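Local coordinates for DnaJ homolog dnj-2 (Caenorhabditis elegans, PDB 2QSA), which probably acts as a membrane-bound Hsp40 co-chaperone of the DNAJC25 family, its J domain, the part in this crystal, being expected to stimulate an Hsp70 partner, at residues Ala7-Cys12 against Tyr93-Tyr98. Residues are numbered along the deposited sequence; the frame is centred on the assembly and turned at random. Where two conformers were deposited one is given.
Sequences APELYC and YNYYQY
Three aromatic contacts carry most of this interface between a loop and a helix. Tyr98 turns the edge of its ring to one face of Tyr11, a T-shaped pair with centroids 4.8 Å apart and planes at 71°; Tyr98 CD1 comes closest, 3.6 Å from Tyr11 CE1. With CG anti to the backbone N (chi1 176°), the Tyr98 ring also lies with one face over Leu10 CA, a CH-pi contact only 14° off the ring normal. Leu10 CD1 makes a CH-pi contact with the Tyr95 face, 4.0 Å from the ring centroid; CD2 lies above the centre of the same ring and also packs tightly on Tyr98 CD2 at 3.3 Å. An alanine in place of Tyr98 would probably loosen the loop, since the ring edge against Tyr11 and the face over Leu10 would both go.

Tyr95 OH gives a weak hydrogen bond to Glu9 OE2 (3.0 Å), the carboxylate nearly perpendicular to the ring. A water joins Tyr11 OH to Asn94 O, donating to the latter. Leu10 N to Ala7 O closes the type I turn Ala7-Leu10.

In this J-domain construct the loop leads into helix 17-20, joined to its start by the Cys12-Cys17 disulfide, and packs on helix 91-101 and on Tyr84 of helix 75-86.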
loop_
_atom_site.group_PDB
_atom_site.type_symbol
_atom_site.label_atom_id
_atom_site.label_comp_id
_atom_site.label_asym_id
_atom_site.label_seq_id
_atom_site.Cartn_x
_atom_site.Cartn_y
_atom_site.Cartn_z
ATOM N N ALA A 7 4.090 0.910 11.709
ATOM C CA ALA A 7 4.455 2.302 11.839
ATOM C C ALA A 7 3.641 3.129 10.851
ATOM O O ALA A 7 3.638 2.853 9.656
ATOM C CB ALA A 7 5.995 2.483 11.598
ATOM N N PRO A 8 2.933 4.167 11.342
ATOM C CA PRO A 8 2.174 5.079 10.458
ATOM C C PRO A 8 2.984 5.644 9.275
ATOM O O PRO A 8 2.443 5.848 8.181
ATOM C CB PRO A 8 1.724 6.206 11.424
ATOM C CG PRO A 8 1.594 5.491 12.739
ATOM C CD PRO A 8 2.757 4.510 12.777
ATOM N N GLU A 9 4.277 5.906 9.476
ATOM C CA GLU A 9 5.056 6.532 8.413
ATOM C C GLU A 9 5.556 5.544 7.351
ATOM O O GLU A 9 6.065 5.964 6.318
ATOM C CB GLU A 9 6.210 7.366 8.968
ATOM C CG GLU A 9 7.183 6.585 9.823
ATOM C CD GLU A 9 6.834 6.615 11.298
ATOM O OE1 GLU A 9 5.641 6.497 11.654
ATOM O OE2 GLU A 9 7.765 6.752 12.111
ATOM N N LEU A 10 5.424 4.239 7.587
ATOM C CA LEU A 10 5.948 3.269 6.592
ATOM C C LEU A 10 4.831 2.674 5.729
ATOM O O LEU A 10 3.743 2.390 6.219
ATOM C CB LEU A 10 6.714 2.118 7.271
ATOM C CG LEU A 10 7.858 2.473 8.234
ATOM C CD1 LEU A 10 8.432 1.204 8.850
ATOM C CD2 LEU A 10 8.926 3.247 7.530
ATOM N N TYR A 11 5.134 2.470 4.443
ATOM C CA TYR A 11 4.230 1.713 3.562
ATOM C C TYR A 11 2.799 2.275 3.620
ATOM O O TYR A 11 2.621 3.496 3.449
ATOM C CB TYR A 11 4.298 0.224 3.955
ATOM C CG TYR A 11 5.707 -0.332 3.792
ATOM C CD1 TYR A 11 6.276 -0.436 2.510
ATOM C CD2 TYR A 11 6.474 -0.744 4.901
ATOM C CE1 TYR A 11 7.565 -0.960 2.320
ATOM C CE2 TYR A 11 7.776 -1.259 4.717
ATOM C CZ TYR A 11 8.292 -1.379 3.443
ATOM O OH TYR A 11 9.556 -1.888 3.273
ATOM N N CYS A 12 1.796 1.405 3.825
ATOM C CA CYS A 12 0.388 1.868 3.860
ATOM C C CYS A 12 -0.056 2.296 5.274
ATOM O O CYS A 12 -1.270 2.339 5.553
ATOM C CB CYS A 12 -0.565 0.783 3.315
ATOM S SG CYS A 12 -0.145 0.398 1.578
ATOM N N TYR A 93 15.943 -2.168 11.291
ATOM C CA TYR A 93 16.126 -2.835 10.015
ATOM C C TYR A 93 14.951 -2.469 9.053
ATOM O O TYR A 93 15.156 -2.121 7.896
ATOM C CB TYR A 93 16.170 -4.347 10.278
ATOM C CG TYR A 93 16.346 -5.146 9.001
ATOM C CD1 TYR A 93 17.589 -5.238 8.375
ATOM C CD2 TYR A 93 15.237 -5.746 8.389
ATOM C CE1 TYR A 93 17.717 -5.968 7.176
ATOM C CE2 TYR A 93 15.358 -6.447 7.190
ATOM C CZ TYR A 93 16.575 -6.557 6.597
ATOM O OH TYR A 93 16.614 -7.251 5.391
ATOM N N ASN A 94 13.726 -2.551 9.533
ATOM C CA ASN A 94 12.566 -2.276 8.661
ATOM C C ASN A 94 12.525 -0.834 8.185
ATOM O O ASN A 94 12.286 -0.546 6.992
ATOM C CB ASN A 94 11.270 -2.614 9.393
ATOM C CG ASN A 94 11.113 -4.116 9.620
ATOM O OD1 ASN A 94 11.574 -4.909 8.804
ATOM N ND2 ASN A 94 10.419 -4.495 10.706
ATOM N N TYR A 95 12.813 0.092 9.093
ATOM C CA TYR A 95 12.907 1.486 8.680
ATOM C C TYR A 95 14.029 1.705 7.673
ATOM O O TYR A 95 13.839 2.410 6.675
ATOM C CB TYR A 95 13.144 2.384 9.895
ATOM C CG TYR A 95 11.892 2.790 10.660
ATOM C CD1 TYR A 95 11.073 1.840 11.269
ATOM C CD2 TYR A 95 11.570 4.138 10.817
ATOM C CE1 TYR A 95 9.925 2.232 11.997
ATOM C CE2 TYR A 95 10.429 4.535 11.552
ATOM C CZ TYR A 95 9.631 3.563 12.146
ATOM O OH TYR A 95 8.496 3.923 12.869
ATOM N N TYR A 96 15.211 1.146 7.959
ATOM C CA TYR A 96 16.359 1.262 7.067
ATOM C C TYR A 96 16.018 0.730 5.648
ATOM O O TYR A 96 16.284 1.398 4.624
ATOM C CB TYR A 96 17.535 0.459 7.663
ATOM C CG TYR A 96 18.746 0.433 6.768
ATOM C CD1 TYR A 96 19.588 1.535 6.676
ATOM C CD2 TYR A 96 19.010 -0.667 5.977
ATOM C CE1 TYR A 96 20.683 1.542 5.842
ATOM C CE2 TYR A 96 20.106 -0.666 5.096
ATOM C CZ TYR A 96 20.929 0.447 5.047
ATOM O OH TYR A 96 22.017 0.475 4.197
ATOM N N GLN A 97 15.424 -0.464 5.576
ATOM C CA GLN A 97 15.118 -1.045 4.256
ATOM C C GLN A 97 14.110 -0.180 3.498
ATOM O O GLN A 97 14.237 -0.017 2.292
ATOM C CB GLN A 97 14.577 -2.466 4.352
ATOM C CG GLN A 97 15.549 -3.507 5.014
ATOM C CD GLN A 97 16.924 -3.577 4.369
ATOM O OE1 GLN A 97 17.084 -3.402 3.157
ATOM N NE2 GLN A 97 17.933 -3.855 5.194
ATOM N N TYR A 98 13.121 0.351 4.215
ATOM C CA TYR A 98 12.112 1.230 3.593
ATOM C C TYR A 98 12.791 2.479 3.008
ATOM O O TYR A 98 12.655 2.807 1.808
ATOM C CB TYR A 98 11.064 1.627 4.625
ATOM C CG TYR A 98 10.023 2.610 4.110
ATOM C CD1 TYR A 98 8.987 2.182 3.280
ATOM C CD2 TYR A 98 10.058 3.947 4.474
ATOM C CE1 TYR A 98 8.023 3.023 2.846
ATOM C CE2 TYR A 98 9.091 4.843 3.999
ATOM C CZ TYR A 98 8.075 4.357 3.196
ATOM O OH TYR A 98 7.121 5.220 2.719
HETATM O O HOH W 1 10.849 -2.312 5.577
#